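Local coordinates for single-stranded-DNA-specific exonuclease RecJ (Thermus thermophilus, PDB 2ZXR), which degrades single-stranded DNA in the 5' to 3' direction with the help of divalent metal ions, without detectable activity on single-stranded RNA, at residues A[243-246]-A[247-250]; A[250-254]-A[255-259]; A[293-296]-A[297-301]. All coordinates share one frame; numbering follows the deposited sequence.

The three contacts cover the two ends of helix 246-254 and the start of helix 293-321, which packs on it. Contact 1 starts helix 246-254 and contact 2 ends it, their centres about 10 Å apart with Leu250 common to both; contact 3 comes later in the chain, its centre about 11 Å from that of contact 1 and 14 Å from that of contact 2. Val246 faces Ala293 and Ala296, Leu250 reaches Ala296 and Gln297, and Ala254 lies against Val300. All three lie away from the metal site and are helix-end and helix-to-helix packing, joining helix 246-254 to helix 293-321, with helices 261-277 and 281-289 between them in the chain.

Contact 1: A[243-246]-A[247-250]; sequences SSWV and GLRL
Trp245 and Leu248 meet at the first turn of helix 246-254, with Trp245 CB lying 4.3 Å from Leu248 CB and Leu248 CD2 near the edge of the indole. The carbonyl of Trp245, the N-cap residue, starts the helical bonding. Arg249 N donates to Trp245 O at 3.2 Å, lying in the carbonyl plane with an N-H...O angle of 168°, while Leu248 N adds a weak bond to the same oxygen. One residue on, Leu250 N reaches Val246 O at 3.0 Å, tilted from the carbonyl plane, and Leu250 CB packs alongside that oxygen.

Ahead of the helix, Ser243 forms an ST turn in which its OG accepts from Trp245 N at 2.8 Å. With OG turned away from its own backbone N (chi1 -175°), the hydroxyl can take this bond and also bond to Asp212 OD1. Its CB rests 4.1 Å from Arg249 CB, whereas the extended arginine chain carries NE to a salt bridge with Glu253 OE2. Farther out, the second carboxylate oxygen of Asp212 receives a weak bond from Trp245 NE1, and Tyr210 meets the indole with the ring planes at about 40°. Asp212 thus links Ser243, and more weakly Trp245, to helix 211-220. Both polar groups of the Trp245 backbone are therefore engaged: its carbonyl oxygen takes two donors, one of them weakly, and its N-H is spent on a serine hydroxyl that is itself bonded to Asp212.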
loop_
_atom_site.group_PDB
_atom_site.type_symbol
_atom_site.label_atom_id
_atom_site.label_comp_id
_atom_site.label_asym_id
_atom_site.label_seq_id
_atom_site.Cartn_x
_atom_site.Cartn_y
_atom_site.Cartn_z
ATOM N N SER A 243 2.008 -5.339 26.729
ATOM C CA SER A 243 0.587 -5.093 26.876
ATOM C C SER A 243 0.017 -5.322 28.251
ATOM O O SER A 243 0.472 -6.192 28.981
ATOM C CB SER A 243 -0.211 -5.963 25.907
ATOM O OG SER A 243 -1.593 -5.631 25.976
ATOM N N SER A 244 -0.999 -4.544 28.601
ATOM C CA SER A 244 -1.676 -4.741 29.882
ATOM C C SER A 244 -2.592 -5.966 29.704
ATOM O O SER A 244 -3.118 -6.488 30.683
ATOM C CB SER A 244 -2.560 -3.536 30.243
ATOM O OG SER A 244 -1.778 -2.395 30.515
ATOM N N TRP A 245 -2.774 -6.397 28.445
ATOM C CA TRP A 245 -3.652 -7.536 28.122
ATOM C C TRP A 245 -2.794 -8.736 27.790
ATOM O O TRP A 245 -2.353 -8.877 26.664
ATOM C CB TRP A 245 -4.551 -7.164 26.942
ATOM C CG TRP A 245 -4.805 -5.679 26.881
ATOM C CD1 TRP A 245 -4.534 -4.840 25.835
ATOM C CD2 TRP A 245 -5.342 -4.860 27.926
ATOM N NE1 TRP A 245 -4.873 -3.549 26.168
ATOM C CE2 TRP A 245 -5.370 -3.532 27.442
ATOM C CE3 TRP A 245 -5.803 -5.123 29.226
ATOM C CZ2 TRP A 245 -5.843 -2.460 28.210
ATOM C CZ3 TRP A 245 -6.276 -4.068 29.995
ATOM C CH2 TRP A 245 -6.291 -2.741 29.481
ATOM N N VAL A 246 -2.588 -9.615 28.774
ATOM C CA VAL A 246 -1.709 -10.771 28.608
ATOM C C VAL A 246 -1.976 -11.640 27.388
ATOM O O VAL A 246 -1.046 -12.170 26.807
ATOM C CB VAL A 246 -1.672 -11.662 29.911
ATOM C CG1 VAL A 246 -2.982 -12.471 30.091
ATOM C CG2 VAL A 246 -0.470 -12.599 29.836
ATOM N N GLY A 247 -3.235 -11.764 26.981
ATOM C CA GLY A 247 -3.570 -12.559 25.806
ATOM C C GLY A 247 -3.015 -11.979 24.506
ATOM O O GLY A 247 -2.571 -12.718 23.613
ATOM N N LEU A 248 -3.034 -10.654 24.396
ATOM C CA LEU A 248 -2.524 -10.006 23.202
ATOM C C LEU A 248 -0.995 -10.120 23.198
ATOM O O LEU A 248 -0.376 -10.426 22.183
ATOM C CB LEU A 248 -2.940 -8.537 23.181
ATOM C CG LEU A 248 -2.392 -7.762 21.976
ATOM C CD1 LEU A 248 -2.868 -8.429 20.669
ATOM C CD2 LEU A 248 -2.869 -6.301 22.046
ATOM N N ARG A 249 -0.376 -9.868 24.341
ATOM C CA ARG A 249 1.072 -9.974 24.396
ATOM C C ARG A 249 1.511 -11.399 23.992
ATOM O O ARG A 249 2.402 -11.578 23.182
ATOM C CB ARG A 249 1.571 -9.640 25.811
ATOM C CG ARG A 249 3.034 -9.925 25.992
ATOM C CD ARG A 249 3.526 -9.523 27.363
ATOM N NE ARG A 249 4.837 -10.118 27.612
ATOM C CZ ARG A 249 5.543 -9.945 28.724
ATOM N NH1 ARG A 249 5.065 -9.180 29.706
ATOM N NH2 ARG A 249 6.723 -10.543 28.849
ATOM N N LEU A 250 0.853 -12.407 24.544
ATOM C CA LEU A 250 1.176 -13.799 24.237
ATOM C C LEU A 250 0.881 -14.151 22.764
ATOM O O LEU A 250 1.634 -14.891 22.136
ATOM C CB LEU A 250 0.392 -14.722 25.195
ATOM C CG LEU A 250 1.105 -15.705 26.158
ATOM C CD1 LEU A 250 2.354 -15.088 26.803
ATOM C CD2 LEU A 250 0.093 -16.172 27.245
#

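Contact 2: A[250-254]-A[255-259]; sequences LLAEA and VGYTG
Helix 246-254 ends in a Schellman motif, with Tyr257 N bonded to Ala252 O at 3.1 Å and Gly256 N to Glu253 O at 2.9 Å, and with Gly256 as the C-prime residue at positive phi (74°). The Gly256 bond is fairly straight at its hydrogen, yet its donor stands above the Glu253 carbonyl plane. Val255 N still makes the helical bond to Leu251 O at 3.3 Å.

Ala252 CB meets Tyr257 CB at 3.8 Å and approaches the phenol ring obliquely. Tyr257 CG points away from its own backbone N (chi1 -177°), which carries the ring outward from the helix end; Gly259 N lies 3.2 Å above its plane, over the centre. Val255 folds back with CG2 3.2 Å from Ala252 O and CG1 3.7 Å from Leu251 O, its methyls lying against the carbonyl oxygens of these two residues.

Tyr257 OH bonds to Leu237 O at the end of helix 227-239, and its side chain also touches Ile240 and Pro241. Val255 packs on Arg267, Ile268 and Arg271 of helix 261-277, while Ala254 turns to Val300 and His304 of helix 293-321.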
loop_
_atom_site.group_PDB
_atom_site.type_symbol
_atom_site.label_atom_id
_atom_site.label_comp_id
_atom_site.label_asym_id
_atom_site.label_seq_id
_atom_site.Cartn_x
_atom_site.Cartn_y
_atom_site.Cartn_z
ATOM N N LEU A 250 0.853 -12.407 24.544
ATOM C CA LEU A 250 1.176 -13.799 24.237
ATOM C C LEU A 250 0.881 -14.151 22.764
ATOM O O LEU A 250 1.634 -14.891 22.136
ATOM C CB LEU A 250 0.392 -14.722 25.195
ATOM C CG LEU A 250 1.105 -15.705 26.158
ATOM C CD1 LEU A 250 2.354 -15.088 26.803
ATOM C CD2 LEU A 250 0.093 -16.172 27.245
ATOM N N LEU A 251 -0.207 -13.639 22.198
ATOM C CA LEU A 251 -0.465 -13.966 20.796
ATOM C C LEU A 251 0.666 -13.344 19.966
ATOM O O LEU A 251 1.218 -13.992 19.069
ATOM C CB LEU A 251 -1.815 -13.416 20.340
ATOM C CG LEU A 251 -2.204 -13.612 18.872
ATOM C CD1 LEU A 251 -2.077 -15.098 18.453
ATOM C CD2 LEU A 251 -3.658 -13.137 18.706
ATOM N N ALA A 252 1.023 -12.098 20.287
ATOM C CA ALA A 252 2.094 -11.397 19.572
ATOM C C ALA A 252 3.428 -12.163 19.661
ATOM O O ALA A 252 4.099 -12.366 18.651
ATOM C CB ALA A 252 2.253 -9.999 20.121
ATOM N N GLU A 253 3.821 -12.580 20.858
ATOM C CA GLU A 253 5.087 -13.317 20.987
ATOM C C GLU A 253 5.040 -14.643 20.226
ATOM O O GLU A 253 6.017 -15.016 19.580
ATOM C CB GLU A 253 5.403 -13.590 22.447
ATOM C CG GLU A 253 5.498 -12.324 23.262
ATOM C CD GLU A 253 5.758 -12.579 24.736
ATOM O OE1 GLU A 253 5.560 -13.731 25.188
ATOM O OE2 GLU A 253 6.153 -11.616 25.436
ATOM N N ALA A 254 3.900 -15.325 20.279
ATOM C CA ALA A 254 3.735 -16.610 19.589
ATOM C C ALA A 254 4.088 -16.483 18.120
ATOM O O ALA A 254 4.667 -17.402 17.538
ATOM C CB ALA A 254 2.275 -17.134 19.718
ATOM N N VAL A 255 3.731 -15.358 17.512
ATOM C CA VAL A 255 4.026 -15.185 16.100
ATOM C C VAL A 255 5.329 -14.443 15.813
ATOM O O VAL A 255 5.610 -14.107 14.668
ATOM C CB VAL A 255 2.859 -14.503 15.361
ATOM C CG1 VAL A 255 1.574 -15.272 15.640
ATOM C CG2 VAL A 255 2.717 -13.063 15.806
ATOM N N GLY A 256 6.135 -14.206 16.840
ATOM C CA GLY A 256 7.417 -13.543 16.615
ATOM C C GLY A 256 7.374 -12.060 16.330
ATOM O O GLY A 256 8.174 -11.537 15.577
ATOM N N TYR A 257 6.417 -11.382 16.930
ATOM C CA TYR A 257 6.245 -9.945 16.784
ATOM C C TYR A 257 7.519 -9.156 17.052
ATOM O O TYR A 257 8.233 -9.436 18.010
ATOM C CB TYR A 257 5.179 -9.481 17.773
ATOM C CG TYR A 257 4.837 -8.012 17.683
ATOM C CD1 TYR A 257 5.112 -7.144 18.741
ATOM C CD2 TYR A 257 4.199 -7.498 16.567
ATOM C CE1 TYR A 257 4.753 -5.811 18.694
ATOM C CE2 TYR A 257 3.827 -6.132 16.507
ATOM C CZ TYR A 257 4.110 -5.300 17.580
ATOM O OH TYR A 257 3.777 -3.958 17.527
ATOM N N THR A 258 7.801 -8.171 16.204
ATOM C CA THR A 258 8.959 -7.305 16.418
ATOM C C THR A 258 8.573 -5.823 16.266
ATOM O O THR A 258 9.427 -4.993 15.937
ATOM C CB THR A 258 10.086 -7.610 15.432
ATOM O OG1 THR A 258 9.667 -7.240 14.120
ATOM C CG2 THR A 258 10.448 -9.113 15.467
ATOM N N GLY A 259 7.286 -5.500 16.461
ATOM C CA GLY A 259 6.837 -4.111 16.381
ATOM C C GLY A 259 6.349 -3.576 15.037
ATOM O O GLY A 259 6.145 -2.347 14.860
#

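Contact 3: A[293-296]-A[297-301]; sequences AAEA and QALVG
Glu295 and Leu299, one turn apart, lie side by side and point the same way, the glutamate CG coming 4.1 Å from Leu299 CD1. Glu295 sets CG opposite its own backbone N (chi1 173°) and extends beyond it; this CG is the part that comes beside the leucine, and the carboxylate lies beyond it. Leu299 instead sets CG opposite the carbonyl carbon (chi1 -70°), and this brings CG to 3.4 Å from Glu295 O. The same oxygen accepts the helical bond from Leu299 N, leaving the leucine branch packed beside a carbonyl that is already engaged. The carboxylate is held from outside the two segments: OE1 bonds to Thr290 OG1, and OE2 forms a salt bridge with Arg286 NE on helix 281-289.

Gln297 projects from another side of the helix. Its CB passes 3.3 Å from Ala293 O, and its extended chain leads to an amide whose OE1 accepts from a water at 3.0 Å. A second contact of that water, with Ala294 O, is unusually short and therefore doubtful; Ala294 O receives the helical bond from Ala298 N.

These are the opening turns of helix 293-321, with regular i to i+4 bonding. Just before them, Asp292 OD1 accepts from Glu295 N and more weakly from Ala294 N, in the manner of a helix N-cap. The bond from Val300 N to Ala296 O, at 2.8 Å, runs almost straight out from the carbonyl.

Val300 CG2 lies alongside that oxygen at 3.5 Å. Ala296 has its methyl turned away from the following segment and into the interface, against Val246 and Leu250 of helix 246-254 and Leu287 of helix 281-289. Leu287 is touched by Leu299 and Val300 as well.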
loop_
_atom_site.group_PDB
_atom_site.type_symbol
_atom_site.label_atom_id
_atom_site.label_comp_id
_atom_site.label_asym_id
_atom_site.label_seq_id
_atom_site.Cartn_x
_atom_site.Cartn_y
_atom_site.Cartn_z
ATOM N N ALA A 293 -2.668 -15.771 32.579
ATOM C CA ALA A 293 -1.715 -16.130 31.531
ATOM C C ALA A 293 -1.819 -17.568 31.025
ATOM O O ALA A 293 -1.611 -17.820 29.836
ATOM C CB ALA A 293 -0.300 -15.851 32.013
ATOM N N ALA A 294 -2.124 -18.498 31.932
ATOM C CA ALA A 294 -2.249 -19.905 31.587
ATOM C C ALA A 294 -3.461 -20.118 30.696
ATOM O O ALA A 294 -3.403 -20.868 29.745
ATOM C CB ALA A 294 -2.386 -20.748 32.857
ATOM N N GLU A 295 -4.567 -19.471 31.023
ATOM C CA GLU A 295 -5.760 -19.593 30.214
ATOM C C GLU A 295 -5.476 -18.936 28.851
ATOM O O GLU A 295 -5.830 -19.466 27.803
ATOM C CB GLU A 295 -6.937 -18.909 30.909
ATOM C CG GLU A 295 -8.192 -18.838 30.044
ATOM C CD GLU A 295 -9.320 -18.006 30.660
ATOM O OE1 GLU A 295 -9.049 -17.166 31.552
ATOM O OE2 GLU A 295 -10.483 -18.178 30.238
ATOM N N ALA A 296 -4.828 -17.779 28.870
ATOM C CA ALA A 296 -4.509 -17.097 27.622
ATOM C C ALA A 296 -3.606 -18.020 26.773
ATOM O O ALA A 296 -3.866 -18.223 25.579
ATOM C CB ALA A 296 -3.808 -15.774 27.912
ATOM N N GLN A 297 -2.565 -18.587 27.392
ATOM C CA GLN A 297 -1.647 -19.488 26.678
ATOM C C GLN A 297 -2.434 -20.590 25.960
ATOM O O GLN A 297 -2.240 -20.840 24.766
ATOM C CB GLN A 297 -0.637 -20.097 27.654
ATOM C CG GLN A 297 0.410 -21.076 27.042
ATOM C CD GLN A 297 1.338 -21.677 28.128
ATOM O OE1 GLN A 297 0.883 -22.386 29.038
ATOM N NE2 GLN A 297 2.625 -21.378 28.044
ATOM N N ALA A 298 -3.340 -21.233 26.685
ATOM C CA ALA A 298 -4.167 -22.281 26.099
ATOM C C ALA A 298 -4.987 -21.737 24.913
ATOM O O ALA A 298 -5.090 -22.400 23.876
ATOM C CB ALA A 298 -5.116 -22.861 27.161
ATOM N N LEU A 299 -5.577 -20.550 25.065
ATOM C CA LEU A 299 -6.384 -19.966 23.990
ATOM C C LEU A 299 -5.540 -19.636 22.766
ATOM O O LEU A 299 -6.005 -19.769 21.644
ATOM C CB LEU A 299 -7.131 -18.704 24.481
ATOM C CG LEU A 299 -8.267 -19.007 25.480
ATOM C CD1 LEU A 299 -8.726 -17.714 26.170
ATOM C CD2 LEU A 299 -9.440 -19.681 24.761
ATOM N N VAL A 300 -4.306 -19.183 22.978
ATOM C CA VAL A 300 -3.425 -18.893 21.855
ATOM C C VAL A 300 -3.254 -20.226 21.098
ATOM O O VAL A 300 -3.326 -20.270 19.872
ATOM C CB VAL A 300 -2.056 -18.321 22.347
ATOM C CG1 VAL A 300 -1.014 -18.380 21.224
ATOM C CG2 VAL A 300 -2.251 -16.839 22.785
ATOM N N GLY A 301 -3.060 -21.315 21.834
ATOM C CA GLY A 301 -2.936 -22.614 21.183
ATOM C C GLY A 301 -4.186 -22.897 20.358
ATOM O O GLY A 301 -4.124 -23.373 19.218
HETATM O O HOH W 1 -1.977 -22.945 29.655
#